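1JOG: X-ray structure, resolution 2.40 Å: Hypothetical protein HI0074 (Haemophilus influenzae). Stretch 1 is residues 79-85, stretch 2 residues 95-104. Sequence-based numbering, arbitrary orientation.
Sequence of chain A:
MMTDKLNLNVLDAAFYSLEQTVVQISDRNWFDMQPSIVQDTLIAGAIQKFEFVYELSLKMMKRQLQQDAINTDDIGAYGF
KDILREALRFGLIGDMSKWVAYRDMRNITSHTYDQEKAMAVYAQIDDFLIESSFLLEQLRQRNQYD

Stretch 1 (79-85) GFKDILR
Stretch 2, residues 95-104: DMSKWVAYRD

The most distinctive feature of this contact is the way Arg103 lies flat over the ring of Phe80. Its CD sits 3.7 Å from the centroid of the Phe80 ring, only 4° off the ring normal, a CH-pi contact made almost exactly over the face. The guanidinium runs on from there past the root of the phenylalanine, where Arg103 NH1 comes within 3.3 Å of Phe80 CB, and its own face covers Phe80 CD2. Arg103 reaches this position with chi1 t, chi2 t and chi3 p (67°), and Phe80 meets it with chi1 t (-173°) and chi2 62°.

The edge of the same ring abuts the second backbone: Phe80 CZ is 3.4 Å from Trp99 O, and Phe80 CE2 is 3.9 Å from Val100 CA. That carbonyl is already engaged in its own helix, accepting from Arg103 N at 3.0 Å.

Each stretch is mostly helical, with N-to-C directions 148° apart, so the helices run roughly antiparallel, and their axes approach to 10.4 Å. Gly79 precedes the first helix with phi/psi of -101/178, while its carbonyl O accepts from Asp82 N at 3.0 Å and Ile83 N at 3.2 Å. In the second, Val100 N to Met96 O (2.9 Å) begins a regular i to i+4 series. The register places Lys81 CA 7.9 Å from Val100 CA and Leu84 CA 6.2 Å from Met96 CA, so the backbones are closer at the latter pair.

One turn beyond Phe80, Leu84 (chi1 m, chi2 t) packs its CD1 3.7 Å from Val100 CG2 and 3.8 Å from Trp99 CB, while its CB lies 4.1 Å from Met96 CB. Trp99 (chi1 m, chi2 92°) starts toward the first helix, but its indole leads away. Val100 is t. Met96, a selenomethionine with chi1 p and chi2 t, extends alongside the first helix, bringing SE to 3.7 Å from Arg85 CG.

Lys81 (m, t, t, m) sets out sideways, yet its end approaches the second helix, with NZ 3.9 Å from Val100 CG2. Arg85 points away at its CB and forms a salt bridge within its own helix, NH1 to Asp82 OD1 at 3.1 Å. Asp95 caps the second helix, its OD2 accepting weak bonds from Ser97 N and Lys98 N, the position of OD2 being less certain than the rest.

No hydrogen bond links the two stretches; the 461 Å² buried between them, both sides summed, reflects side chains packed against side chains and against the second backbone.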

# COMPACT_ATOMS: atom_id res chain seq x y z
N GLY A 79 1.96 2.55 22.37
CA GLY A 79 1.18 2.26 21.19
C GLY A 79 0.79 3.58 20.52
O GLY A 79 1.09 4.67 20.99
N PHE A 80 0.11 3.46 19.40
CA PHE A 80 -0.36 4.59 18.63
C PHE A 80 -0.69 5.86 19.43
O PHE A 80 -0.03 6.92 19.29
CB PHE A 80 -1.58 4.15 17.84
CG PHE A 80 -2.06 5.19 16.89
CD1 PHE A 80 -1.22 5.62 15.85
CD2 PHE A 80 -3.31 5.75 17.03
CE1 PHE A 80 -1.63 6.61 14.96
CE2 PHE A 80 -3.75 6.75 16.13
CZ PHE A 80 -2.91 7.18 15.10
N LYS A 81 -1.72 5.73 20.27
CA LYS A 81 -2.24 6.82 21.15
C LYS A 81 -1.32 7.46 22.21
O LYS A 81 -1.51 8.62 22.62
CB LYS A 81 -3.55 6.35 21.81
CG LYS A 81 -4.76 6.50 20.90
CD LYS A 81 -5.92 5.66 21.40
CE LYS A 81 -7.16 5.78 20.47
NZ LYS A 81 -7.90 7.09 20.54
N ASP A 82 -0.32 6.72 22.63
CA ASP A 82 0.63 7.26 23.58
C ASP A 82 1.51 8.17 22.76
O ASP A 82 1.79 9.30 23.15
CB ASP A 82 1.47 6.14 24.19
CG ASP A 82 0.67 5.30 25.16
OD1 ASP A 82 -0.21 5.93 25.82
OD2 ASP A 82 0.91 4.05 25.24
N ILE A 83 1.93 7.67 21.60
CA ILE A 83 2.78 8.43 20.67
C ILE A 83 2.04 9.76 20.34
O ILE A 83 2.65 10.86 20.35
CB ILE A 83 3.00 7.58 19.34
CG1 ILE A 83 3.78 6.29 19.62
CG2 ILE A 83 3.71 8.39 18.30
CD1 ILE A 83 5.20 6.53 20.00
N LEU A 84 0.73 9.67 20.03
CA LEU A 84 -0.03 10.89 19.70
C LEU A 84 -0.12 11.77 20.91
O LEU A 84 0.10 12.94 20.80
CB LEU A 84 -1.43 10.59 19.21
CG LEU A 84 -1.55 9.76 17.94
CD1 LEU A 84 -3.08 9.67 17.47
CD2 LEU A 84 -0.64 10.35 16.92
N ARG A 85 -0.46 11.22 22.07
CA ARG A 85 -0.46 12.07 23.27
C ARG A 85 0.88 12.77 23.52
O ARG A 85 0.89 13.99 23.76
CB ARG A 85 -0.83 11.26 24.49
CG ARG A 85 -2.32 11.01 24.54
CD ARG A 85 -2.66 10.00 25.58
NE ARG A 85 -3.88 9.28 25.27
CZ ARG A 85 -4.00 7.97 25.42
NH1 ARG A 85 -2.98 7.25 25.89
NH2 ARG A 85 -5.14 7.38 25.11
N ASP A 95 -3.90 18.49 16.94
CA ASP A 95 -5.20 17.84 17.11
C ASP A 95 -4.94 16.36 16.88
O ASP A 95 -4.53 15.98 15.80
CB ASP A 95 -6.19 18.40 16.06
CG ASP A 95 -7.63 17.97 16.30
OD1 ASP A 95 -8.48 18.88 16.23
OD2 ASP A 95 -7.92 16.76 16.56
N MSE A 96 -5.17 15.54 17.89
CA MSE A 96 -4.97 14.13 17.71
C MSE A 96 -6.21 13.43 17.19
O MSE A 96 -6.11 12.31 16.70
CB MSE A 96 -4.44 13.43 18.99
CG MSE A 96 -5.26 13.45 20.29
SE MSE A 96 -4.33 12.68 21.90
CE MSE A 96 -5.28 10.98 21.83
N SER A 97 -7.38 14.06 17.22
CA SER A 97 -8.59 13.37 16.74
C SER A 97 -8.36 13.14 15.25
O SER A 97 -8.70 12.10 14.68
CB SER A 97 -9.82 14.24 16.95
OG SER A 97 -9.60 15.50 16.36
N LYS A 98 -7.67 14.08 14.64
CA LYS A 98 -7.31 13.93 13.22
C LYS A 98 -6.32 12.77 12.90
O LYS A 98 -6.50 12.03 11.91
CB LYS A 98 -6.68 15.22 12.73
CG LYS A 98 -7.62 16.30 12.50
CD LYS A 98 -6.89 17.52 12.05
CE LYS A 98 -7.79 18.71 12.22
NZ LYS A 98 -7.81 19.12 13.66
N TRP A 99 -5.27 12.62 13.71
CA TRP A 99 -4.33 11.52 13.44
C TRP A 99 -5.02 10.22 13.75
O TRP A 99 -4.78 9.21 13.09
CB TRP A 99 -3.05 11.69 14.25
CG TRP A 99 -2.27 12.83 13.69
CD1 TRP A 99 -2.31 14.19 14.08
CD2 TRP A 99 -1.40 12.77 12.58
NE1 TRP A 99 -1.51 14.92 13.26
CE2 TRP A 99 -0.93 14.08 12.34
CE3 TRP A 99 -0.97 11.74 11.76
CZ2 TRP A 99 -0.06 14.37 11.30
CZ3 TRP A 99 -0.12 12.06 10.71
CH2 TRP A 99 0.33 13.34 10.50
N VAL A 100 -5.96 10.26 14.70
CA VAL A 100 -6.69 9.06 15.01
C VAL A 100 -7.51 8.68 13.77
O VAL A 100 -7.63 7.51 13.40
CB VAL A 100 -7.60 9.27 16.22
CG1 VAL A 100 -8.57 8.12 16.32
CG2 VAL A 100 -6.79 9.32 17.49
N ALA A 101 -8.05 9.69 13.12
CA ALA A 101 -8.84 9.45 11.92
C ALA A 101 -7.90 9.04 10.77
O ALA A 101 -8.26 8.19 9.95
CB ALA A 101 -9.67 10.76 11.55
N TYR A 102 -6.69 9.61 10.69
CA TYR A 102 -5.75 9.19 9.61
C TYR A 102 -5.39 7.67 9.72
O TYR A 102 -5.20 6.97 8.74
CB TYR A 102 -4.51 10.06 9.67
CG TYR A 102 -4.79 11.53 9.38
CD1 TYR A 102 -3.97 12.54 9.88
CD2 TYR A 102 -5.89 11.89 8.60
CE1 TYR A 102 -4.24 13.86 9.62
CE2 TYR A 102 -6.18 13.18 8.33
CZ TYR A 102 -5.37 14.18 8.85
OH TYR A 102 -5.75 15.52 8.69
N ARG A 103 -5.35 7.14 10.93
CA ARG A 103 -5.14 5.72 11.06
C ARG A 103 -6.40 4.92 10.58
O ARG A 103 -6.26 3.93 9.88
CB ARG A 103 -4.81 5.38 12.52
CG ARG A 103 -4.52 3.93 12.61
CD ARG A 103 -4.00 3.46 13.94
NE ARG A 103 -5.02 3.59 14.95
CZ ARG A 103 -4.96 3.02 16.13
NH1 ARG A 103 -3.90 2.27 16.45
NH2 ARG A 103 -5.94 3.23 17.00
N ASP A 104 -7.62 5.29 11.01
CA ASP A 104 -8.83 4.59 10.53
C ASP A 104 -8.76 4.63 8.96
O ASP A 104 -8.90 3.61 8.29
CB ASP A 104 -10.12 5.23 11.05
CG ASP A 104 -10.24 5.26 12.63
OD1 ASP A 104 -9.79 4.35 13.41
OD2 ASP A 104 -10.86 6.26 13.09